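Local coordinates for putative sugar binding protein (PDB 6GT9) that binds galactose between its two lobes and, as a glucose-galactose binding protein, probably serves a three-component sugar-sensing system linked to galactan utilization, at residues His32-Pro37 / Glu64-Arg69; Lys57-Asp62 / Lys275-Met280. All coordinates share one frame; numbering follows the deposited sequence.

Contact 1: residues His32-Pro37 / Glu64-Arg69; sequences HFVLVP and EYIGPR
Pro37 lies over one face of the Tyr65 ring and packs tightly there, joining the end of strand 32-36 to the neighbouring 64-69 segment. Its CD sits 4.2 Å from the centroid of the Tyr65 ring, a CH-pi contact displaced toward the rim, while Pro37 CG comes 3.4 Å from Tyr65 CZ. With CG anti to the backbone N (chi1 -177°), the Tyr65 ring starts off beside its own carbonyl carbon. Leu35 CD2 meets the same ring at its edge, in its plane, 3.9 Å from Tyr65 CD1. Tyr65 OH is hydrogen-bonded to the carbonyl oxygen of Leu40, and Trp45, a galactose-binding residue, also touches this ring.

The backbones run parallel. Glu64 N bonds to Phe33 O, Leu35 N to Glu64 O, and Ile66 N to Leu35 O, all at 2.9 to 3.0 Å. Beyond them Val36 CA makes a CA-H...O contact with Ile66 O at 3.2 Å.

The contact loosens at its partly exposed end. There Glu64 OE2 stays 4.2 Å from His32 ND1, the ring and carboxylate planes almost perpendicular, and ND1 bonds instead to Asp62. Between these extremes, on the face bearing Val34 and Glu64, Val34 CG1 reaches Ile66 CD1 at 4.0 Å.

Strand 32-36, helix 43-59 and strand 62-65 thus form the parallel beta-alpha-beta crossover characteristic of the Rossmann-like lobes of periplasmic binding proteins.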
loop_
_atom_site.group_PDB
_atom_site.type_symbol
_atom_site.label_atom_id
_atom_site.label_comp_id
_atom_site.label_asym_id
_atom_site.label_seq_id
_atom_site.Cartn_x
_atom_site.Cartn_y
_atom_site.Cartn_z
ATOM N N HIS A 32 -12.661 19.917 10.269
ATOM C CA HIS A 32 -12.115 18.694 10.853
ATOM C C HIS A 32 -12.134 17.608 9.784
ATOM O O HIS A 32 -13.210 17.174 9.355
ATOM C CB HIS A 32 -12.919 18.267 12.083
ATOM C CG HIS A 32 -12.979 19.304 13.168
ATOM N ND1 HIS A 32 -11.907 19.602 13.983
ATOM C CD2 HIS A 32 -13.992 20.103 13.581
ATOM C CE1 HIS A 32 -12.250 20.550 14.839
ATOM N NE2 HIS A 32 -13.511 20.866 14.618
ATOM N N PHE A 33 -10.945 17.184 9.344
ATOM C CA PHE A 33 -10.766 16.062 8.431
ATOM C C PHE A 33 -10.165 14.894 9.200
ATOM O O PHE A 33 -9.272 15.088 10.030
ATOM C CB PHE A 33 -9.813 16.388 7.267
ATOM C CG PHE A 33 -10.235 17.559 6.403
ATOM C CD1 PHE A 33 -11.512 18.104 6.488
ATOM C CD2 PHE A 33 -9.335 18.096 5.495
ATOM C CE1 PHE A 33 -11.876 19.182 5.683
ATOM C CE2 PHE A 33 -9.693 19.165 4.690
ATOM C CZ PHE A 33 -10.968 19.715 4.800
ATOM N N VAL A 34 -10.630 13.683 8.911
ATOM C CA VAL A 34 -10.094 12.477 9.530
ATOM C C VAL A 34 -9.360 11.676 8.464
ATOM O O VAL A 34 -9.880 11.477 7.362
ATOM C CB VAL A 34 -11.197 11.629 10.184
ATOM C CG1 VAL A 34 -10.585 10.343 10.780
ATOM C CG2 VAL A 34 -11.926 12.444 11.280
ATOM N N LEU A 35 -8.155 11.223 8.790
ATOM C CA LEU A 35 -7.401 10.300 7.946
ATOM C C LEU A 35 -7.332 8.977 8.692
ATOM O O LEU A 35 -6.863 8.937 9.833
ATOM C CB LEU A 35 -5.998 10.828 7.644
ATOM C CG LEU A 35 -5.024 9.850 6.973
ATOM C CD1 LEU A 35 -5.497 9.437 5.580
ATOM C CD2 LEU A 35 -3.623 10.450 6.917
ATOM N N VAL A 36 -7.824 7.915 8.065
ATOM C CA VAL A 36 -7.846 6.587 8.668
ATOM C C VAL A 36 -6.794 5.736 7.961
ATOM O O VAL A 36 -6.943 5.447 6.764
ATOM C CB VAL A 36 -9.233 5.944 8.562
ATOM C CG1 VAL A 36 -9.210 4.560 9.196
ATOM C CG2 VAL A 36 -10.282 6.839 9.214
ATOM N N PRO A 37 -5.715 5.341 8.631
ATOM C CA PRO A 37 -4.730 4.454 8.010
ATOM C C PRO A 37 -5.141 2.993 8.153
ATOM O O PRO A 37 -6.028 2.639 8.927
ATOM C CB PRO A 37 -3.464 4.737 8.815
ATOM C CG PRO A 37 -4.015 4.922 10.212
ATOM C CD PRO A 37 -5.314 5.713 10.004
ATOM N N GLU A 64 -7.191 14.838 11.967
ATOM C CA GLU A 64 -7.169 13.825 13.012
ATOM C C GLU A 64 -6.774 12.496 12.383
ATOM O O GLU A 64 -7.438 12.039 11.447
ATOM C CB GLU A 64 -8.538 13.704 13.671
ATOM C CG GLU A 64 -9.281 15.012 13.894
ATOM C CD GLU A 64 -10.609 14.727 14.570
ATOM O OE1 GLU A 64 -10.630 13.703 15.285
ATOM O OE2 GLU A 64 -11.608 15.473 14.397
ATOM N N TYR A 65 -5.692 11.890 12.889
ATOM C CA TYR A 65 -5.179 10.601 12.414
ATOM C C TYR A 65 -5.704 9.516 13.343
ATOM O O TYR A 65 -5.294 9.441 14.509
ATOM C CB TYR A 65 -3.653 10.615 12.396
ATOM C CG TYR A 65 -2.949 9.377 11.855
ATOM C CD1 TYR A 65 -2.909 9.113 10.491
ATOM C CD2 TYR A 65 -2.265 8.513 12.709
ATOM C CE1 TYR A 65 -2.229 7.992 9.990
ATOM C CE2 TYR A 65 -1.587 7.405 12.227
ATOM C CZ TYR A 65 -1.573 7.148 10.862
ATOM O OH TYR A 65 -0.894 6.047 10.368
ATOM N N ILE A 66 -6.640 8.699 12.847
ATOM C CA ILE A 66 -7.368 7.754 13.694
ATOM C C ILE A 66 -7.487 6.438 12.948
ATOM O O ILE A 66 -8.073 6.393 11.862
ATOM C CB ILE A 66 -8.774 8.254 14.073
ATOM C CG1 ILE A 66 -8.727 9.673 14.640
ATOM C CG2 ILE A 66 -9.410 7.308 15.067
ATOM C CD1 ILE A 66 -10.082 10.310 14.769
ATOM N N GLY A 67 -6.970 5.363 13.538
ATOM C CA GLY A 67 -6.929 4.086 12.870
ATOM C C GLY A 67 -6.728 2.914 13.810
ATOM O O GLY A 67 -6.418 3.075 14.999
ATOM N N PRO A 68 -6.919 1.705 13.287
ATOM C CA PRO A 68 -6.747 0.501 14.116
ATOM C C PRO A 68 -5.311 0.347 14.597
ATOM O O PRO A 68 -4.353 0.580 13.856
ATOM C CB PRO A 68 -7.139 -0.644 13.172
ATOM C CG PRO A 68 -7.860 0.018 11.991
ATOM C CD PRO A 68 -7.312 1.401 11.898
ATOM N N ARG A 69 -5.157 -0.081 15.849
ATOM C CA ARG A 69 -3.810 -0.405 16.304
ATOM C C ARG A 69 -3.269 -1.613 15.560
ATOM O O ARG A 69 -2.063 -1.704 15.314
ATOM C CB ARG A 69 -3.787 -0.658 17.812
ATOM C CG ARG A 69 -2.377 -0.669 18.400
ATOM C CD ARG A 69 -2.428 -1.118 19.830
ATOM N NE ARG A 69 -3.655 -0.605 20.406
ATOM C CZ ARG A 69 -4.385 -1.243 21.304
ATOM N NH1 ARG A 69 -4.000 -2.438 21.747
ATOM N NH2 ARG A 69 -5.503 -0.679 21.748
#

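Contact 2: residues Lys57-Asp62 / Lys275-Met280; sequences KELGVD and KAVKMM
Leu59 and Lys278 cross obliquely, the branched end of the leucine lying against the aliphatic part of the lysine. The two methyls divide the work: Leu59 CD1 is 3.9 Å from Lys278 CD, whereas Leu59 CD2 faces the next carbon, Lys278 CE, at 4.1 Å. CG of Leu59, anti to its carbonyl carbon (chi1 -64°), is itself placed 4.1 Å from Lys278 CD. CD1 also meets the neighbouring valine, 4.0 Å from Val277 CG1.

Lys278 owes its part in the contact to its folded shape. Its CB points neither at nor away from segment 57-62, but the bend at chi2 (-64°) places CD, and that at chi3 places CE, against the leucine, so that methylenes rather than the ammonium group do the packing. In the conformer described, Glu58 crosses this lysine at about a right angle. Its OE1 lies 4.2 Å from Lys278 NZ, too far for a salt bridge, and any attraction between the charges is doubtful, since Glu58 has a second conformer. In this conformer OE1 is hydrogen-bonded to the hydroxyl of Tyr274, and Lys278 NZ makes a weak hydrogen bond to that same hydroxyl.

Helix 43-59 ends here in a Schellman motif, with Gly60 at positive phi (69°). The chain then leads to Val61, whose CG2 makes a looser approach to Val277 CG1 at 4.4 Å.

On the inner side Val277 also touches Ala52 and Ala55 of helix 43-59, together with Phe33 of strand 32-36 and Ile92 of strand 90-93; helices 43-59 and 269-284 therefore pack side by side on the same parallel sheet.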
loop_
_atom_site.group_PDB
_atom_site.type_symbol
_atom_site.label_atom_id
_atom_site.label_comp_id
_atom_site.label_asym_id
_atom_site.label_seq_id
_atom_site.Cartn_x
_atom_site.Cartn_y
_atom_site.Cartn_z
ATOM N N LYS A 57 -1.696 21.778 8.000
ATOM C CA LYS A 57 -1.098 22.959 8.615
ATOM C C LYS A 57 -1.152 24.150 7.668
ATOM O O LYS A 57 -1.552 25.253 8.063
ATOM C CB LYS A 57 0.346 22.661 9.023
ATOM C CG LYS A 57 1.050 23.807 9.740
ATOM C CD LYS A 57 2.365 23.349 10.382
ATOM C CE LYS A 57 2.226 23.213 11.894
ATOM N NZ LYS A 57 3.530 22.998 12.594
ATOM N N GLU A 58 -0.754 23.935 6.406
ATOM C CA GLU A 58 -0.804 25.003 5.410
ATOM C C GLU A 58 -2.223 25.541 5.240
ATOM O O GLU A 58 -2.420 26.751 5.052
ATOM C CB GLU A 58 -0.256 24.496 4.074
ATOM C CG GLU A 58 1.195 24.009 4.109
ATOM C CD GLU A 58 1.649 23.425 2.774
ATOM O OE1 GLU A 58 0.835 23.403 1.829
ATOM O OE2 GLU A 58 2.814 22.987 2.664
ATOM N N LEU A 59 -3.228 24.669 5.312
ATOM C CA LEU A 59 -4.606 25.100 5.092
ATOM C C LEU A 59 -5.302 25.557 6.362
ATOM O O LEU A 59 -6.414 26.089 6.283
ATOM C CB LEU A 59 -5.429 23.969 4.461
ATOM C CG LEU A 59 -5.047 23.477 3.067
ATOM C CD1 LEU A 59 -5.833 22.222 2.740
ATOM C CD2 LEU A 59 -5.306 24.530 2.029
ATOM N N GLY A 60 -4.695 25.362 7.525
ATOM C CA GLY A 60 -5.378 25.704 8.752
ATOM C C GLY A 60 -6.560 24.819 9.068
ATOM O O GLY A 60 -7.512 25.279 9.703
ATOM N N VAL A 61 -6.531 23.555 8.642
ATOM C CA VAL A 61 -7.568 22.607 9.005
ATOM C C VAL A 61 -7.006 21.679 10.077
ATOM O O VAL A 61 -5.789 21.538 10.245
ATOM C CB VAL A 61 -8.096 21.804 7.791
ATOM C CG1 VAL A 61 -8.339 22.724 6.571
ATOM C CG2 VAL A 61 -7.169 20.682 7.457
ATOM N N ASP A 62 -7.910 21.053 10.830
ATOM C CA ASP A 62 -7.546 20.080 11.855
ATOM C C ASP A 62 -7.603 18.687 11.239
ATOM O O ASP A 62 -8.669 18.224 10.818
ATOM C CB ASP A 62 -8.476 20.188 13.068
ATOM C CG ASP A 62 -8.240 19.077 14.103
ATOM O OD1 ASP A 62 -7.072 18.809 14.463
ATOM O OD2 ASP A 62 -9.231 18.458 14.547
ATOM N N LYS A 275 -1.845 15.518 -1.033
ATOM C CA LYS A 275 -2.836 15.810 -2.065
ATOM C C LYS A 275 -4.243 15.432 -1.626
ATOM O O LYS A 275 -5.201 16.100 -2.015
ATOM C CB LYS A 275 -2.474 15.091 -3.365
ATOM C CG LYS A 275 -1.353 15.765 -4.124
ATOM C CD LYS A 275 -1.154 15.129 -5.491
ATOM C CE LYS A 275 -0.229 15.985 -6.356
ATOM N NZ LYS A 275 -0.255 15.529 -7.764
ATOM N N ALA A 276 -4.400 14.375 -0.825
ATOM C CA ALA A 276 -5.737 14.021 -0.356
ATOM C C ALA A 276 -6.341 15.133 0.500
ATOM O O ALA A 276 -7.548 15.372 0.451
ATOM C CB ALA A 276 -5.700 12.718 0.437
ATOM N N VAL A 277 -5.527 15.787 1.327
ATOM C CA VAL A 277 -6.042 16.854 2.176
ATOM C C VAL A 277 -6.356 18.086 1.331
ATOM O O VAL A 277 -7.386 18.736 1.523
ATOM C CB VAL A 277 -5.044 17.177 3.300
ATOM C CG1 VAL A 277 -5.480 18.422 4.048
ATOM C CG2 VAL A 277 -4.897 15.985 4.281
ATOM N N LYS A 278 -5.481 18.416 0.370
ATOM C CA LYS A 278 -5.760 19.534 -0.530
ATOM C C LYS A 278 -7.023 19.284 -1.344
ATOM O O LYS A 278 -7.826 20.202 -1.535
ATOM C CB LYS A 278 -4.581 19.792 -1.482
ATOM C CG LYS A 278 -3.241 20.101 -0.808
ATOM C CD LYS A 278 -3.247 21.390 0.002
ATOM C CE LYS A 278 -3.217 22.642 -0.885
ATOM N NZ LYS A 278 -1.842 22.963 -1.361
ATOM N N MET A 279 -7.200 18.061 -1.867
ATOM C CA MET A 279 -8.427 17.745 -2.602
ATOM C C MET A 279 -9.648 17.900 -1.710
ATOM O O MET A 279 -10.663 18.457 -2.131
ATOM C CB MET A 279 -8.397 16.316 -3.160
ATOM C CG MET A 279 -7.247 15.920 -4.092
ATOM S SD MET A 279 -7.426 16.505 -5.773
ATOM C CE MET A 279 -7.019 18.248 -5.577
ATOM N N MET A 280 -9.577 17.383 -0.476
ATOM C CA MET A 280 -10.711 17.478 0.434
ATOM C C MET A 280 -11.137 18.932 0.647
ATOM O O MET A 280 -12.334 19.238 0.667
ATOM C CB MET A 280 -10.365 16.811 1.769
ATOM C CG MET A 280 -11.552 16.778 2.733
ATOM S SD MET A 280 -12.961 15.836 2.109
ATOM C CE MET A 280 -12.408 14.152 2.392
#

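Both contacts belong to one lobe and share the unit of strand 32-36, helix 43-59 and strand 62-65, but they illustrate how chemistry follows position. Contact 1 is partly buried and depends on directional backbone bonding between parallel strands, supplemented by aromatic packing near the sugar-binding end. Contact 2 is a smaller surface contact between side chains, apolar within and charged at its outer margin, joining helices distant in sequence. The two meet at Phe33, whose ring packs on Val61 and Met280, and at Asp62, whose backbone and carboxylate probably bond to Phe33 and His32. Sheet and helical layer are thereby joined through strand 32-36 and the start of strand 62-65.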